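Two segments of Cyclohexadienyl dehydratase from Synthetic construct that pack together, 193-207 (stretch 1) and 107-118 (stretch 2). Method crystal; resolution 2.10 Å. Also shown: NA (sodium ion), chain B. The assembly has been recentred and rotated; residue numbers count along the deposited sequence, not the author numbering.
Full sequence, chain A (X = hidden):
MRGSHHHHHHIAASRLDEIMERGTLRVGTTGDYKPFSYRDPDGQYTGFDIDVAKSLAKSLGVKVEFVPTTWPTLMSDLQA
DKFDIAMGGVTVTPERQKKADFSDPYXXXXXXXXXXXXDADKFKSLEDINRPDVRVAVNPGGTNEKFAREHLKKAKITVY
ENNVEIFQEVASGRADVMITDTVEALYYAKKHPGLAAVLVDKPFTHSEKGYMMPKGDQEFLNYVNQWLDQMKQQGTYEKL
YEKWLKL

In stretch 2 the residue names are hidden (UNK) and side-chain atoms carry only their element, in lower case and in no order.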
# COMPACT_ATOMS: atom_id res chain seq x y z
N PRO A 193 14.38 -17.10 -0.76
CA PRO A 193 15.60 -16.41 -1.11
C PRO A 193 15.88 -16.31 -2.59
O PRO A 193 16.76 -15.58 -3.00
CB PRO A 193 16.67 -17.25 -0.45
CG PRO A 193 16.08 -18.64 -0.40
CD PRO A 193 14.64 -18.41 -0.15
N GLY A 194 15.22 -17.13 -3.37
CA GLY A 194 15.46 -17.22 -4.81
C GLY A 194 14.49 -16.34 -5.59
O GLY A 194 14.52 -16.31 -6.79
N LEU A 195 13.58 -15.67 -4.92
CA LEU A 195 12.51 -14.90 -5.68
C LEU A 195 12.54 -13.43 -5.28
O LEU A 195 12.97 -13.06 -4.17
CB LEU A 195 11.13 -15.43 -5.40
CG LEU A 195 10.79 -16.88 -5.74
CD1 LEU A 195 9.40 -17.26 -5.31
CD2 LEU A 195 10.82 -17.11 -7.20
N ALA A 196 12.16 -12.60 -6.23
CA ALA A 196 12.03 -11.18 -6.04
C ALA A 196 10.74 -10.66 -6.64
O ALA A 196 10.20 -11.20 -7.61
CB ALA A 196 13.20 -10.47 -6.70
N ALA A 197 10.14 -9.70 -5.98
CA ALA A 197 8.89 -9.06 -6.51
C ALA A 197 9.32 -7.77 -7.12
O ALA A 197 10.05 -7.05 -6.49
CB ALA A 197 7.91 -8.73 -5.39
N VAL A 198 8.87 -7.42 -8.30
CA VAL A 198 9.28 -6.14 -8.90
C VAL A 198 8.09 -5.20 -9.04
O VAL A 198 7.16 -5.55 -9.71
CB VAL A 198 9.88 -6.39 -10.29
CG1 VAL A 198 10.46 -5.09 -10.85
CG2 VAL A 198 10.98 -7.43 -10.20
N LEU A 199 8.06 -4.05 -8.38
CA LEU A 199 6.88 -3.16 -8.47
C LEU A 199 6.97 -2.41 -9.81
O LEU A 199 7.99 -1.93 -10.16
CB LEU A 199 6.71 -2.17 -7.32
CG LEU A 199 6.48 -2.65 -5.87
CD1 LEU A 199 6.38 -1.39 -5.01
CD2 LEU A 199 5.23 -3.58 -5.80
N VAL A 200 5.91 -2.47 -10.58
CA VAL A 200 5.84 -1.86 -11.88
C VAL A 200 4.58 -0.98 -11.80
O VAL A 200 3.61 -1.36 -11.13
CB VAL A 200 5.61 -2.96 -12.94
CG1 VAL A 200 5.61 -2.34 -14.34
CG2 VAL A 200 6.67 -4.04 -12.86
N ASP A 201 4.55 0.11 -12.54
CA ASP A 201 3.39 1.04 -12.58
C ASP A 201 2.34 0.55 -13.58
O ASP A 201 2.22 -0.63 -13.81
CB ASP A 201 3.89 2.45 -12.85
CG ASP A 201 4.92 2.86 -11.83
OD1 ASP A 201 4.72 2.47 -10.67
OD2 ASP A 201 5.92 3.53 -12.15
N LYS A 202 1.57 1.42 -14.19
CA LYS A 202 0.49 0.97 -15.06
C LYS A 202 1.14 0.16 -16.17
O LYS A 202 2.26 0.40 -16.52
CB LYS A 202 -0.20 2.15 -15.72
CG LYS A 202 -0.67 3.24 -14.76
CD LYS A 202 -1.78 2.72 -13.84
CE LYS A 202 -2.75 3.82 -13.42
NZ LYS A 202 -4.07 3.20 -13.08
N PRO A 203 0.45 -0.80 -16.72
CA PRO A 203 -0.90 -1.18 -16.41
C PRO A 203 -0.97 -2.12 -15.21
O PRO A 203 -2.02 -2.64 -14.89
CB PRO A 203 -1.34 -1.87 -17.72
CG PRO A 203 -0.08 -2.54 -18.23
CD PRO A 203 0.99 -1.50 -17.92
N PHE A 204 0.15 -2.44 -14.57
CA PHE A 204 0.12 -3.49 -13.52
C PHE A 204 -0.68 -3.01 -12.29
O PHE A 204 -1.55 -3.71 -11.77
CB PHE A 204 1.54 -3.85 -13.11
CG PHE A 204 2.31 -4.64 -14.13
CD1 PHE A 204 2.96 -4.02 -15.20
CD2 PHE A 204 2.41 -6.02 -14.03
CE1 PHE A 204 3.67 -4.79 -16.16
CE2 PHE A 204 3.13 -6.78 -14.96
CZ PHE A 204 3.77 -6.16 -16.02
N THR A 205 -0.40 -1.78 -11.88
CA THR A 205 -1.04 -1.17 -10.72
C THR A 205 -2.45 -0.75 -11.08
O THR A 205 -2.70 -0.46 -12.20
CB THR A 205 -0.31 0.06 -10.27
OG1 THR A 205 -0.26 0.97 -11.31
CG2 THR A 205 1.06 -0.25 -9.85
N HIS A 206 -3.39 -0.88 -10.15
CA HIS A 206 -4.77 -0.49 -10.41
C HIS A 206 -5.42 0.12 -9.21
O HIS A 206 -6.54 0.51 -9.26
CB HIS A 206 -5.65 -1.66 -10.92
CG HIS A 206 -5.70 -2.87 -10.03
ND1 HIS A 206 -6.05 -2.83 -8.70
CD2 HIS A 206 -5.51 -4.17 -10.33
CE1 HIS A 206 -5.99 -4.05 -8.20
NE2 HIS A 206 -5.70 -4.87 -9.18
N SER A 207 -4.74 0.10 -8.08
CA SER A 207 -5.24 0.69 -6.90
C SER A 207 -4.19 1.50 -6.13
O SER A 207 -3.02 1.51 -6.43
CB SER A 207 -5.83 -0.36 -5.97
OG SER A 207 -6.75 -1.17 -6.64
N UNK A 107 1.19 4.50 -1.71
CA UNK A 107 1.54 3.27 -2.35
C UNK A 107 0.56 2.99 -3.46
O UNK A 107 -0.68 3.22 -3.33
c UNK A 107 2.13 0.87 -1.84
s UNK A 107 1.90 -0.38 -0.57
c UNK A 107 1.46 2.12 -1.32
c UNK A 107 2.93 0.37 0.71
N UNK A 108 1.09 2.45 -4.55
CA UNK A 108 0.26 1.90 -5.64
C UNK A 108 0.41 0.39 -5.73
O UNK A 108 1.43 -0.13 -5.36
c UNK A 108 0.32 4.07 -6.89
c UNK A 108 0.57 2.53 -6.97
o UNK A 108 1.96 2.39 -7.25
N UNK A 109 -0.65 -0.29 -6.07
CA UNK A 109 -0.60 -1.71 -6.16
C UNK A 109 -1.59 -2.28 -7.13
O UNK A 109 -2.44 -1.57 -7.62
c UNK A 109 -3.00 -3.24 -4.23
c UNK A 109 -2.55 -1.08 -3.45
c UNK A 109 -4.67 -2.07 -3.00
c UNK A 109 -0.78 -2.30 -4.74
c UNK A 109 -2.16 -2.20 -4.16
c UNK A 109 -4.27 -3.19 -3.68
c UNK A 109 -3.81 -1.01 -2.91
N UNK A 110 -1.46 -3.58 -7.45
CA UNK A 110 -2.49 -4.31 -8.16
C UNK A 110 -1.98 -5.67 -8.50
O UNK A 110 -2.10 -6.56 -7.69
N UNK A 111 -1.42 -5.81 -9.69
CA UNK A 111 -0.63 -6.93 -10.07
C UNK A 111 0.84 -6.58 -10.00
O UNK A 111 1.22 -5.49 -10.35
n UNK A 111 -4.82 -10.12 -10.06
c UNK A 111 -4.44 -9.15 -11.19
c UNK A 111 -3.00 -8.74 -10.88
c UNK A 111 -2.46 -7.65 -11.76
c UNK A 111 -0.97 -7.34 -11.49
N UNK A 112 1.65 -7.56 -9.61
CA UNK A 112 3.07 -7.39 -9.46
C UNK A 112 3.72 -8.70 -10.02
O UNK A 112 3.33 -9.82 -9.64
o UNK A 112 2.91 -6.00 -7.46
c UNK A 112 4.96 -7.12 -7.74
c UNK A 112 3.45 -7.23 -7.97
N UNK A 113 4.65 -8.56 -10.96
CA UNK A 113 5.41 -9.76 -11.30
C UNK A 113 6.31 -10.28 -10.18
O UNK A 113 7.05 -9.53 -9.46
c UNK A 113 5.33 -7.34 -11.44
c UNK A 113 6.50 -7.86 -12.20
c UNK A 113 6.28 -9.32 -12.44
N UNK A 114 6.35 -11.56 -10.13
CA UNK A 114 7.28 -12.25 -9.25
C UNK A 114 8.24 -13.07 -10.06
O UNK A 114 7.82 -13.86 -10.92
c UNK A 114 6.14 -15.20 -7.02
c UNK A 114 7.61 -13.33 -6.29
c UNK A 114 6.44 -13.16 -8.41
c UNK A 114 7.14 -14.12 -7.46
N UNK A 115 9.53 -12.88 -9.83
CA UNK A 115 10.56 -13.39 -10.75
C UNK A 115 11.69 -13.96 -9.92
O UNK A 115 11.70 -13.79 -8.69
c UNK A 115 11.08 -12.29 -11.63
c UNK A 115 11.85 -11.21 -10.82
c UNK A 115 9.93 -11.68 -12.44
N UNK A 116 12.62 -14.66 -10.53
CA UNK A 116 13.79 -15.05 -9.77
C UNK A 116 14.60 -13.86 -9.37
O UNK A 116 14.65 -12.83 -10.07
c UNK A 116 14.71 -16.02 -10.56
c UNK A 116 14.04 -18.14 -13.82
c UNK A 116 14.92 -18.35 -11.51
n UNK A 116 12.90 -18.74 -13.54
n UNK A 116 14.99 -17.95 -12.90
n UNK A 116 14.26 -17.75 -15.05
c UNK A 116 14.06 -17.37 -10.73
N UNK A 117 15.27 -14.03 -8.24
CA UNK A 117 16.10 -13.00 -7.68
C UNK A 117 17.09 -12.39 -8.72
O UNK A 117 17.18 -11.18 -8.90
c UNK A 117 17.68 -11.80 -5.03
c UNK A 117 16.86 -13.57 -6.50
n UNK A 117 19.87 -12.17 -3.98
c UNK A 117 18.38 -12.25 -3.78
c UNK A 117 18.06 -12.77 -6.10
N UNK A 118 17.88 -13.22 -9.35
CA UNK A 118 18.81 -12.73 -10.35
C UNK A 118 18.16 -12.10 -11.61
O UNK A 118 18.84 -11.51 -12.41
c UNK A 118 19.02 -14.91 -11.68
o UNK A 118 18.37 -17.16 -11.52
c UNK A 118 18.46 -16.07 -10.89
c UNK A 118 19.72 -13.86 -10.81
o UNK A 118 18.10 -15.88 -9.68
NA NA B . 13.36 -13.23 -1.67
O HOH W 1 -5.75 -7.55 -8.51
O HOH W 2 3.55 -3.91 -9.13
O HOH W 3 16.69 -17.55 -8.15
O HOH W 4 15.65 -12.97 -2.36
O HOH W 5 13.39 -10.93 -1.29

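No side-chain atom at position 107, an unbranched run of two carbons, a sulfur and a carbon, comes within contact distance of stretch 1; a thioether of this length is methionine, Met107. At position 108 one carbon bears an oxygen and a carbon, the oxygen facing the methyl of Thr205. This branching at the beta carbon identifies Thr108, whose OG1 lies 3.8 Å from CG2 of Thr205, while Thr108 CA approaches Ser207 O at 3.4 Å.

Position 109 has one carbon followed by a ring of six carbons, without a hydroxyl; CB of Ser207 sits over the ring face. This is Phe109, its CZ 3.6 Å from Ser207 CB. The backbone here is paired twice with Ser207: Phe109 N donates to Ser207 O (3.0 Å) and Ser207 N to Phe109 O (2.9 Å). Phe109 O also accepts from His206 N at 2.8 Å, so one carbonyl serves two successive amides at a beta bulge.

Position 110 has no side-chain atoms, and its CA lies over the face of the His206 ring, 3.4 Å from His206 NE2. It is Gly110. A beta carbon would point toward stretch 1 and clash with Phe204 O and His206 CD2, so the close packing depends on its absence.

Position 111 shows four carbons in a row ending in nitrogen, starting beside the Phe204 ring and leading away from stretch 1: the signature of lysine. Water 1 nevertheless links Lys111 NZ (3.1 Å from the water O) to His206 NE2 (2.8 Å from the same O). Lys111 N donates to Phe204 O at 3.0 Å.

Position 112 again has one carbon bearing an oxygen and a carbon, the latter against the Val198 carbonyl: Thr112. Its CG2 is 3.3 Å from Val198 O, and its OG1 donates to water 2, which accepts from Val200 N as well.

At position 113 three carbons close a ring onto the backbone nitrogen, and the ring packs against Val200 and Phe204. This defines Pro113. Lacking an amide hydrogen, it contributes its carbonyl, which accepts from Val198 N (3.0 Å from Pro113 O), while Pro113 CD packs 3.8 Å from Val200 CG2 and 4.1 Å from Phe204 CD2.

Position 114 has four carbons forked at the second, reaching Leu195, hence Leu114, with CD1 4.2 Å from Leu195 CB. Position 115 has one carbon carrying two more, beside Val198, hence Val115; its CG2 meets Val198 CG2 at 3.9 Å. Val115 N donates a hydrogen bond to Ala196 O (2.9 Å), and Ala196 N donates one to Val115 O (2.8 Å).

At position 116, three carbons, a nitrogen and a carbon with two further nitrogens follow a CA-to-CB bond that points away from stretch 1, though CB still lies 3.8 Å from Gly194 O. This is Arg116; its side chain and that of Leu195 diverge. Position 117, four carbons ending in nitrogen, passes the Pro193 carbonyl and is Lys117; Lys117 N donates to Gly194 O at 2.8 Å. Position 118, three carbons with two oxygens on the third, reaches Gly194 O through water 3 and is Glu118.

The contact works as two antiparallel pairings, 195-197 with 114-116 and 205-207 with 109-110, separated by a corner at Gly110. Eight backbone hydrogen bonds set the register. Between the two pairings, Val198, Val200 and Phe204 pack against Pro113, and water 2 links Val200 N to Lys111 O and Thr112 OG1.

Stretch 2 107-118: MTFGKTPLVRKE
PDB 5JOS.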